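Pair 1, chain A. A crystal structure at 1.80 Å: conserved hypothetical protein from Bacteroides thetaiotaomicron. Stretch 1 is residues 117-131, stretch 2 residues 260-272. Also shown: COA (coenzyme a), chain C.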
# COMPACT_ATOMS: atom_id res chain seq x y z
N ASP A 117 17.21 11.65 -14.92
CA ASP A 117 18.10 11.32 -13.83
C ASP A 117 18.66 9.94 -14.13
O ASP A 117 17.95 8.94 -14.12
CB ASP A 117 17.36 11.36 -12.48
CG ASP A 117 18.30 11.16 -11.27
OD1 ASP A 117 19.42 10.65 -11.46
OD2 ASP A 117 17.90 11.53 -10.14
N ARG A 118 19.96 9.90 -14.45
CA ARG A 118 20.66 8.68 -14.81
C ARG A 118 20.51 7.55 -13.76
O ARG A 118 20.57 6.37 -14.09
CB ARG A 118 22.13 9.05 -15.05
CG ARG A 118 23.07 7.91 -15.29
CD ARG A 118 22.71 7.10 -16.53
NE ARG A 118 23.67 6.02 -16.72
CZ ARG A 118 23.70 4.91 -15.98
NH1 ARG A 118 22.78 4.71 -15.03
NH2 ARG A 118 24.63 3.98 -16.22
N ALA A 119 20.26 7.94 -12.50
CA ALA A 119 20.02 6.99 -11.41
C ALA A 119 18.86 6.06 -11.71
O ALA A 119 18.82 4.95 -11.19
CB ALA A 119 19.75 7.73 -10.14
N TYR A 120 17.93 6.52 -12.54
CA TYR A 120 16.72 5.76 -12.86
C TYR A 120 16.68 5.06 -14.21
O TYR A 120 15.66 4.45 -14.56
CB TYR A 120 15.49 6.65 -12.67
CG TYR A 120 15.46 7.20 -11.27
CD1 TYR A 120 15.32 6.36 -10.17
CD2 TYR A 120 15.64 8.56 -11.03
CE1 TYR A 120 15.33 6.85 -8.88
CE2 TYR A 120 15.64 9.06 -9.76
CZ TYR A 120 15.49 8.20 -8.69
OH TYR A 120 15.49 8.73 -7.41
N ALA A 121 17.78 5.11 -14.94
CA ALA A 121 17.87 4.41 -16.23
C ALA A 121 17.87 2.90 -15.98
O ALA A 121 18.41 2.46 -14.97
CB ALA A 121 19.14 4.83 -16.97
N ASP A 122 17.27 2.14 -16.89
CA ASP A 122 17.27 0.67 -16.81
C ASP A 122 18.43 0.10 -17.61
O ASP A 122 18.75 0.58 -18.71
CB ASP A 122 16.00 0.05 -17.40
CG ASP A 122 14.78 0.21 -16.53
OD1 ASP A 122 14.88 0.56 -15.33
OD2 ASP A 122 13.69 -0.06 -17.06
N TYR A 123 19.03 -0.94 -17.07
CA TYR A 123 20.06 -1.69 -17.76
C TYR A 123 19.40 -2.84 -18.53
O TYR A 123 18.73 -3.69 -17.93
CB TYR A 123 21.04 -2.25 -16.73
CG TYR A 123 21.99 -1.22 -16.19
CD1 TYR A 123 23.31 -1.16 -16.66
CD2 TYR A 123 21.57 -0.30 -15.22
CE1 TYR A 123 24.20 -0.21 -16.18
CE2 TYR A 123 22.44 0.66 -14.73
CZ TYR A 123 23.76 0.70 -15.21
OH TYR A 123 24.62 1.65 -14.75
N ILE A 124 19.61 -2.85 -19.84
CA ILE A 124 19.05 -3.87 -20.74
C ILE A 124 20.18 -4.69 -21.40
O ILE A 124 21.16 -4.13 -21.89
CB ILE A 124 18.08 -3.21 -21.78
CG1 ILE A 124 16.92 -2.53 -21.01
CG2 ILE A 124 17.60 -4.25 -22.83
CD1 ILE A 124 15.66 -2.28 -21.79
N TYR A 125 20.04 -6.00 -21.32
CA TYR A 125 21.04 -6.96 -21.79
C TYR A 125 20.40 -7.93 -22.78
O TYR A 125 19.18 -8.09 -22.78
CB TYR A 125 21.54 -7.77 -20.59
CG TYR A 125 22.09 -6.94 -19.45
CD1 TYR A 125 23.46 -6.61 -19.39
CD2 TYR A 125 21.25 -6.50 -18.43
CE1 TYR A 125 23.96 -5.85 -18.33
CE2 TYR A 125 21.73 -5.74 -17.39
CZ TYR A 125 23.06 -5.43 -17.33
OH TYR A 125 23.47 -4.70 -16.25
N LEU A 126 21.22 -8.55 -23.62
CA LEU A 126 20.75 -9.66 -24.46
C LEU A 126 20.65 -10.90 -23.59
O LEU A 126 21.60 -11.24 -22.88
CB LEU A 126 21.73 -9.95 -25.59
CG LEU A 126 21.88 -8.85 -26.66
CD1 LEU A 126 23.01 -9.15 -27.66
CD2 LEU A 126 20.54 -8.61 -27.37
N ARG A 127 19.51 -11.59 -23.64
CA ARG A 127 19.38 -12.88 -22.96
C ARG A 127 20.47 -13.84 -23.41
O ARG A 127 21.03 -14.58 -22.60
CB ARG A 127 17.99 -13.48 -23.20
CG ARG A 127 17.65 -14.70 -22.34
CD ARG A 127 16.73 -15.68 -23.08
NE ARG A 127 17.55 -16.56 -23.87
CZ ARG A 127 17.97 -17.76 -23.48
NH1 ARG A 127 17.61 -18.28 -22.31
NH2 ARG A 127 18.74 -18.46 -24.29
N SER A 128 20.77 -13.83 -24.71
CA SER A 128 21.86 -14.62 -25.28
C SER A 128 23.23 -14.39 -24.60
O SER A 128 23.96 -15.36 -24.36
CB SER A 128 21.92 -14.48 -26.82
OG SER A 128 22.14 -13.15 -27.24
N ASP A 129 23.55 -13.14 -24.25
CA ASP A 129 24.80 -12.84 -23.54
C ASP A 129 24.79 -13.41 -22.12
O ASP A 129 25.72 -14.10 -21.71
CB ASP A 129 25.02 -11.33 -23.46
CG ASP A 129 25.47 -10.72 -24.79
OD1 ASP A 129 26.02 -11.45 -25.66
OD2 ASP A 129 25.28 -9.49 -24.94
N LEU A 130 23.74 -13.11 -21.37
CA LEU A 130 23.66 -13.51 -19.96
C LEU A 130 23.52 -15.03 -19.79
O LEU A 130 24.00 -15.58 -18.80
CB LEU A 130 22.55 -12.75 -19.24
CG LEU A 130 22.71 -11.21 -19.21
CD1 LEU A 130 21.62 -10.55 -18.32
CD2 LEU A 130 24.10 -10.79 -18.73
N ALA A 131 22.89 -15.70 -20.77
CA ALA A 131 22.67 -17.17 -20.68
C ALA A 131 23.91 -17.97 -21.09
O ALA A 131 24.06 -19.15 -20.72
CB ALA A 131 21.47 -17.58 -21.53
N GLN A 260 11.96 -16.36 -26.39
CA GLN A 260 11.30 -15.23 -27.05
C GLN A 260 11.67 -13.88 -26.41
O GLN A 260 11.56 -12.83 -27.03
CB GLN A 260 9.78 -15.41 -27.10
CG GLN A 260 9.06 -15.38 -25.75
CD GLN A 260 8.66 -16.77 -25.27
OE1 GLN A 260 7.61 -16.93 -24.64
NE2 GLN A 260 9.46 -17.79 -25.59
N TYR A 261 12.12 -13.93 -25.15
CA TYR A 261 12.58 -12.71 -24.47
C TYR A 261 14.03 -12.46 -24.84
O TYR A 261 14.95 -12.93 -24.16
CB TYR A 261 12.37 -12.83 -22.94
CG TYR A 261 10.92 -13.15 -22.66
CD1 TYR A 261 9.92 -12.21 -22.93
CD2 TYR A 261 10.55 -14.40 -22.18
CE1 TYR A 261 8.59 -12.50 -22.72
CE2 TYR A 261 9.20 -14.71 -21.94
CZ TYR A 261 8.24 -13.75 -22.22
OH TYR A 261 6.93 -14.06 -22.03
N ILE A 262 14.21 -11.74 -25.94
CA ILE A 262 15.51 -11.36 -26.48
C ILE A 262 16.30 -10.50 -25.50
O ILE A 262 17.53 -10.60 -25.44
CB ILE A 262 15.31 -10.60 -27.85
CG1 ILE A 262 14.96 -11.61 -28.95
CG2 ILE A 262 16.56 -9.89 -28.31
CD1 ILE A 262 13.52 -11.92 -29.08
N TYR A 263 15.58 -9.67 -24.74
CA TYR A 263 16.19 -8.70 -23.84
C TYR A 263 15.90 -9.04 -22.40
O TYR A 263 14.83 -9.55 -22.07
CB TYR A 263 15.65 -7.29 -24.12
CG TYR A 263 15.91 -6.88 -25.54
CD1 TYR A 263 17.19 -6.59 -25.96
CD2 TYR A 263 14.87 -6.84 -26.46
CE1 TYR A 263 17.45 -6.23 -27.29
CE2 TYR A 263 15.12 -6.48 -27.79
CZ TYR A 263 16.41 -6.18 -28.18
OH TYR A 263 16.68 -5.82 -29.48
N ILE A 264 16.87 -8.75 -21.54
CA ILE A 264 16.67 -8.93 -20.09
C ILE A 264 16.87 -7.55 -19.46
O ILE A 264 17.91 -6.93 -19.65
CB ILE A 264 17.64 -9.94 -19.44
CG1 ILE A 264 17.46 -11.36 -20.01
CG2 ILE A 264 17.39 -9.95 -17.90
CD1 ILE A 264 18.50 -12.37 -19.47
N ASN A 265 15.85 -7.05 -18.77
CA ASN A 265 15.94 -5.76 -18.09
C ASN A 265 16.23 -6.03 -16.59
O ASN A 265 15.39 -6.60 -15.86
CB ASN A 265 14.62 -4.99 -18.28
CG ASN A 265 14.64 -3.58 -17.66
OD1 ASN A 265 15.31 -3.34 -16.65
ND2 ASN A 265 13.88 -2.66 -18.26
N ARG A 266 17.42 -5.63 -16.14
CA ARG A 266 17.82 -5.83 -14.72
C ARG A 266 17.73 -4.54 -13.90
O ARG A 266 18.37 -4.41 -12.85
CB ARG A 266 19.22 -6.48 -14.62
CG ARG A 266 19.25 -7.87 -15.28
CD ARG A 266 20.63 -8.52 -15.30
NE ARG A 266 21.19 -8.59 -13.95
CZ ARG A 266 20.95 -9.53 -13.05
NH1 ARG A 266 20.15 -10.57 -13.31
NH2 ARG A 266 21.54 -9.42 -11.86
N GLU A 267 16.95 -3.58 -14.38
CA GLU A 267 16.53 -2.40 -13.60
C GLU A 267 17.66 -1.39 -13.36
O GLU A 267 18.62 -1.32 -14.14
CB GLU A 267 15.75 -2.81 -12.31
CG GLU A 267 14.74 -3.94 -12.64
CD GLU A 267 13.58 -4.10 -11.65
OE1 GLU A 267 13.71 -3.72 -10.47
OE2 GLU A 267 12.51 -4.60 -12.09
N GLU A 268 17.55 -0.60 -12.30
CA GLU A 268 18.33 0.64 -12.20
C GLU A 268 19.50 0.52 -11.24
O GLU A 268 19.52 -0.39 -10.40
CB GLU A 268 17.41 1.77 -11.74
CG GLU A 268 16.19 1.93 -12.61
CD GLU A 268 14.91 1.59 -11.92
OE1 GLU A 268 14.88 0.58 -11.16
OE2 GLU A 268 13.92 2.33 -12.16
N ASP A 269 20.47 1.44 -11.33
CA ASP A 269 21.55 1.48 -10.35
C ASP A 269 21.29 2.43 -9.18
O ASP A 269 22.05 2.42 -8.20
CB ASP A 269 22.94 1.72 -10.98
CG ASP A 269 23.06 3.07 -11.69
OD1 ASP A 269 22.56 4.11 -11.19
OD2 ASP A 269 23.74 3.10 -12.75
N LEU A 270 20.24 3.26 -9.29
CA LEU A 270 19.84 4.20 -8.21
C LEU A 270 20.94 5.19 -7.83
O LEU A 270 20.90 5.82 -6.74
CB LEU A 270 19.32 3.43 -6.97
CG LEU A 270 18.12 2.49 -7.22
CD1 LEU A 270 17.62 1.90 -5.89
CD2 LEU A 270 16.99 3.20 -7.97
N GLY A 271 21.91 5.36 -8.72
CA GLY A 271 23.04 6.23 -8.44
C GLY A 271 24.03 5.68 -7.42
O GLY A 271 24.91 6.43 -6.94
N ILE A 272 23.89 4.40 -7.08
CA ILE A 272 24.79 3.72 -6.14
C ILE A 272 26.00 3.20 -6.92
O ILE A 272 25.86 2.40 -7.84
CB ILE A 272 24.09 2.56 -5.40
CG1 ILE A 272 22.89 3.09 -4.60
CG2 ILE A 272 25.09 1.84 -4.48
CD1 ILE A 272 21.89 2.03 -4.24
N1A COA C . 17.80 -1.92 -3.49
C2A COA C . 18.31 -3.17 -3.50
N3A COA C . 19.55 -3.41 -3.07
C4A COA C . 20.34 -2.40 -2.61
C5A COA C . 19.84 -1.10 -2.58
C6A COA C . 18.53 -0.87 -3.04
N6A COA C . 17.97 0.36 -3.04
N7A COA C . 20.83 -0.32 -2.08
C8A COA C . 21.90 -1.10 -1.80
N9A COA C . 21.60 -2.36 -2.14
C1B COA C . 22.45 -3.57 -1.95
C2B COA C . 23.70 -3.81 -2.79
O2B COA C . 23.39 -4.55 -3.97
C3B COA C . 24.49 -4.70 -1.84
O3B COA C . 24.04 -6.06 -1.90
P3B COA C . 25.01 -7.28 -1.48
O7A COA C . 25.93 -7.39 -2.70
O8A COA C . 24.07 -8.45 -1.22
O9A COA C . 25.75 -6.84 -0.24
C4B COA C . 24.16 -4.19 -0.44
O4B COA C . 22.88 -3.57 -0.57
C5B COA C . 25.21 -3.21 0.08
O5B COA C . 25.91 -2.63 -1.03
P1A COA C . 26.37 -1.08 -1.18
O1A COA C . 26.59 -0.82 -2.66
O2A COA C . 25.46 -0.16 -0.39
O3A COA C . 27.83 -1.15 -0.48
O4A COA C . 29.41 -1.60 1.44
O5A COA C . 26.87 -1.13 1.91
O HOH W 1 20.45 3.28 -13.49
O HOH W 2 23.12 -6.52 -14.14
O HOH W 3 18.95 -12.51 -26.71

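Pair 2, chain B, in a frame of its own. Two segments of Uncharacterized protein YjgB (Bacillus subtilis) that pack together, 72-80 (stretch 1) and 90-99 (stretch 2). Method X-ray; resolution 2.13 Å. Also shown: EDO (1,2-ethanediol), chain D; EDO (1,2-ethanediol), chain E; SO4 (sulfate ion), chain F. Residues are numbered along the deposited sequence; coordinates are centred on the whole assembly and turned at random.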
# COMPACT_ATOMS: atom_id res chain seq x y z
N ASN B 72 8.19 4.26 11.37
CA ASN B 72 9.03 4.33 12.56
C ASN B 72 10.28 3.48 12.30
O ASN B 72 10.14 2.28 12.12
CB ASN B 72 8.25 3.84 13.78
CG ASN B 72 8.95 4.07 15.09
OD1 ASN B 72 10.18 4.13 15.18
ND2 ASN B 72 8.16 4.24 16.14
N MSE B 73 11.46 4.11 12.21
CA MSE B 73 12.72 3.45 11.87
C MSE B 73 12.53 2.68 10.54
O MSE B 73 12.00 3.24 9.57
CB MSE B 73 13.21 2.52 13.02
CG MSE B 73 13.56 3.24 14.32
SE MSE B 73 15.20 4.31 14.22
CE MSE B 73 15.80 4.18 16.12
N GLY B 74 12.86 1.39 10.53
CA GLY B 74 12.71 0.50 9.39
C GLY B 74 11.31 -0.05 9.24
O GLY B 74 11.04 -0.80 8.29
N GLN B 75 10.40 0.31 10.18
CA GLN B 75 8.99 -0.12 10.15
C GLN B 75 8.19 0.87 9.27
O GLN B 75 8.19 2.08 9.54
CB GLN B 75 8.40 -0.22 11.58
CG GLN B 75 9.29 -0.89 12.65
CD GLN B 75 9.54 -2.37 12.41
OE1 GLN B 75 8.61 -3.17 12.24
NE2 GLN B 75 10.81 -2.77 12.42
N PRO B 76 7.56 0.41 8.17
CA PRO B 76 6.88 1.35 7.27
C PRO B 76 5.56 1.91 7.80
O PRO B 76 4.97 1.40 8.74
CB PRO B 76 6.63 0.50 6.02
CG PRO B 76 6.51 -0.88 6.54
CD PRO B 76 7.48 -0.98 7.66
N GLY B 77 5.10 2.96 7.13
CA GLY B 77 3.82 3.59 7.39
C GLY B 77 2.70 2.85 6.71
O GLY B 77 2.90 2.25 5.65
N TYR B 78 1.52 2.84 7.34
CA TYR B 78 0.31 2.21 6.78
C TYR B 78 -0.89 3.05 7.01
O TYR B 78 -0.94 3.79 7.98
CB TYR B 78 -0.01 0.82 7.36
CG TYR B 78 0.95 -0.27 7.01
CD1 TYR B 78 0.82 -1.01 5.84
CD2 TYR B 78 1.99 -0.59 7.87
CE1 TYR B 78 1.71 -2.04 5.53
CE2 TYR B 78 2.87 -1.62 7.59
CZ TYR B 78 2.75 -2.32 6.41
OH TYR B 78 3.70 -3.29 6.24
N GLY B 79 -1.88 2.83 6.16
CA GLY B 79 -3.20 3.43 6.23
C GLY B 79 -4.23 2.35 6.01
O GLY B 79 -4.04 1.47 5.18
N PHE B 80 -5.30 2.38 6.79
CA PHE B 80 -6.41 1.45 6.65
C PHE B 80 -7.71 2.22 6.58
O PHE B 80 -7.99 3.02 7.45
CB PHE B 80 -6.45 0.47 7.82
CG PHE B 80 -5.21 -0.39 7.94
CD1 PHE B 80 -4.09 0.07 8.63
CD2 PHE B 80 -5.16 -1.65 7.35
CE1 PHE B 80 -2.95 -0.73 8.73
CE2 PHE B 80 -4.01 -2.43 7.45
CZ PHE B 80 -2.92 -1.96 8.14
N GLU B 90 -9.47 -0.77 2.18
CA GLU B 90 -8.23 -0.48 1.46
C GLU B 90 -7.04 -0.44 2.39
O GLU B 90 -7.17 0.02 3.54
CB GLU B 90 -8.36 0.86 0.71
CG GLU B 90 -7.19 1.25 -0.19
CD GLU B 90 -7.39 2.50 -1.02
OE1 GLU B 90 -8.56 2.87 -1.28
OE2 GLU B 90 -6.37 3.08 -1.45
N ILE B 91 -5.89 -0.93 1.91
CA ILE B 91 -4.64 -0.86 2.67
C ILE B 91 -3.70 0.02 1.87
O ILE B 91 -3.62 -0.12 0.65
CB ILE B 91 -4.01 -2.26 3.04
CG1 ILE B 91 -5.05 -3.19 3.72
CG2 ILE B 91 -2.76 -2.08 3.94
CD1 ILE B 91 -4.64 -4.67 3.90
N ARG B 92 -3.05 0.97 2.54
CA ARG B 92 -2.11 1.89 1.95
C ARG B 92 -0.75 1.71 2.64
O ARG B 92 -0.66 1.83 3.86
CB ARG B 92 -2.67 3.31 2.11
CG ARG B 92 -2.09 4.33 1.17
CD ARG B 92 -2.97 5.55 1.12
NE ARG B 92 -4.12 5.41 0.22
CZ ARG B 92 -5.05 6.34 0.07
NH1 ARG B 92 -5.01 7.46 0.79
NH2 ARG B 92 -6.06 6.15 -0.76
N TYR B 93 0.28 1.36 1.85
CA TYR B 93 1.67 1.15 2.24
C TYR B 93 2.47 2.41 1.89
O TYR B 93 2.52 2.78 0.72
CB TYR B 93 2.21 -0.11 1.54
CG TYR B 93 3.66 -0.42 1.79
CD1 TYR B 93 4.05 -1.17 2.90
CD2 TYR B 93 4.65 0.01 0.91
CE1 TYR B 93 5.40 -1.42 3.16
CE2 TYR B 93 6.00 -0.26 1.15
CZ TYR B 93 6.37 -0.97 2.27
OH TYR B 93 7.70 -1.23 2.52
N PHE B 94 3.08 3.08 2.89
CA PHE B 94 3.77 4.35 2.67
C PHE B 94 5.30 4.26 2.60
O PHE B 94 5.96 5.28 2.34
CB PHE B 94 3.38 5.31 3.78
CG PHE B 94 1.95 5.79 3.64
CD1 PHE B 94 1.64 6.87 2.81
CD2 PHE B 94 0.93 5.22 4.39
CE1 PHE B 94 0.33 7.33 2.71
CE2 PHE B 94 -0.37 5.69 4.29
CZ PHE B 94 -0.67 6.74 3.46
N GLY B 95 5.84 3.06 2.82
CA GLY B 95 7.28 2.88 2.88
C GLY B 95 7.81 3.48 4.17
O GLY B 95 7.02 3.79 5.07
N THR B 96 9.13 3.68 4.26
CA THR B 96 9.77 4.28 5.44
C THR B 96 10.30 5.69 5.09
O THR B 96 10.27 6.11 3.93
CB THR B 96 10.90 3.36 5.97
OG1 THR B 96 12.06 3.50 5.15
CG2 THR B 96 10.49 1.89 6.04
N GLY B 97 10.75 6.41 6.12
CA GLY B 97 11.34 7.73 5.97
C GLY B 97 12.85 7.60 5.93
O GLY B 97 13.50 8.25 5.11
N VAL B 98 13.40 6.73 6.81
CA VAL B 98 14.83 6.46 6.89
C VAL B 98 15.18 5.30 5.96
O VAL B 98 14.49 4.27 5.94
CB VAL B 98 15.40 6.26 8.32
CG1 VAL B 98 15.31 7.55 9.13
CG2 VAL B 98 14.74 5.11 9.07
N GLU B 99 16.27 5.49 5.17
CA GLU B 99 16.78 4.56 4.15
C GLU B 99 15.63 4.12 3.23
O GLU B 99 15.40 2.92 3.04
CB GLU B 99 17.51 3.36 4.79
CG GLU B 99 18.94 3.66 5.20
CD GLU B 99 19.70 2.49 5.78
OE1 GLU B 99 20.22 1.66 5.00
OE2 GLU B 99 19.80 2.41 7.03
C1 EDO D . 11.07 6.47 10.17
O1 EDO D . 11.36 6.18 8.79
C2 EDO D . 11.52 7.88 10.63
O2 EDO D . 10.41 8.77 10.78
C1 EDO E . 3.80 0.59 12.81
O1 EDO E . 3.12 1.82 12.66
C2 EDO E . 4.94 0.48 11.79
O2 EDO E . 5.74 1.65 11.85
S SO4 F . -8.78 9.81 -0.12
O1 SO4 F . -10.03 9.88 0.65
O2 SO4 F . -7.61 10.10 0.70
O3 SO4 F . -8.68 8.46 -0.68
O4 SO4 F . -8.78 10.78 -1.20

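Both pairs set two antiparallel strands side by side, with N-to-C directions 152° apart in pair 1 and 163° in pair 2; 14 central residues superpose with an RMSD of 0.8 Å. The backbone ladder is common to both. In pair 1, A:Tyr123 N donates to A:Glu267 O (3.0 Å) and A:Arg266 N to A:Tyr123 O (2.9 Å), while A:Tyr125 and A:Ile264 exchange bonds, A:Tyr125 N to A:Ile264 O at 2.9 Å and A:Ile264 N to A:Tyr125 O at 2.7 Å. The matching positions in pair 2 repeat this: B:Gly77 N to B:Gly95 O (2.9 Å), B:Phe94 N to B:Gly77 O (2.9 Å), B:Gly79 N to B:Arg92 O (2.8 Å) and B:Arg92 N to B:Gly79 O (2.9 Å). A:Glu267 and its match B:Gly95 both have positive phi (72°), a value that favours glycine, yet pair 1 carries glutamate there, its CB directed away from the other stretch.

Two positions where pair 2 has glycine carry tyrosines in pair 1. A:Tyr123, matched by B:Gly77, reaches across with its hydroxyl, and A:Tyr123 OH donates to A:Asp269 OD2 at 2.6 Å. The same carboxylate oxygen takes a salt bridge from A:Arg118 NH1 (3.0 Å to A:Asp269 OD2), so one carboxylate oxygen takes two partners from stretch 1. A:Tyr125, matched by B:Gly79, lays its ring beside the arginine chain, A:Tyr125 CE2 lying 3.6 Å from A:Arg266 CD. In pair 2 the aromatic group comes from the other stretch: B:Phe94, the match of A:Arg266, turns its ring edge to the glycine backbone, with B:Phe94 CE2 3.7 Å from B:Gly79 N. A CB on B:Gly79 would sit only 3.3 Å from B:Phe94 CE2.

On the other face, A:Ile124 and A:Asn265 correspond to B:Tyr78 and B:Tyr93. Pair 1 uses polarity here: A:Asn265 ND2 donates to A:Asp122 OD2 at 2.9 Å, nearly straight at 175°. Pair 2 replaces that bond with apolar contact, B:Pro76 CG lying 3.6 Å from B:Tyr93 CE1, and B:Tyr93 directs its edge toward the face of B:Tyr78, ring centroids 5.7 Å apart. Farther along, A:Ile124 CG2 packs on A:Tyr263 CB at 3.8 Å; the matching B:Tyr78 CD1 meets B:Ile91 CG2 at 4.2 Å.

A:Ile264 CD1 lies 3.8 Å from A:Leu130 CD1, in the helix that follows strand 122-126. At the matching position, B:Arg92 NH2 forms a salt bridge with B:Glu90 OE2 (3.2 Å) within its own stretch.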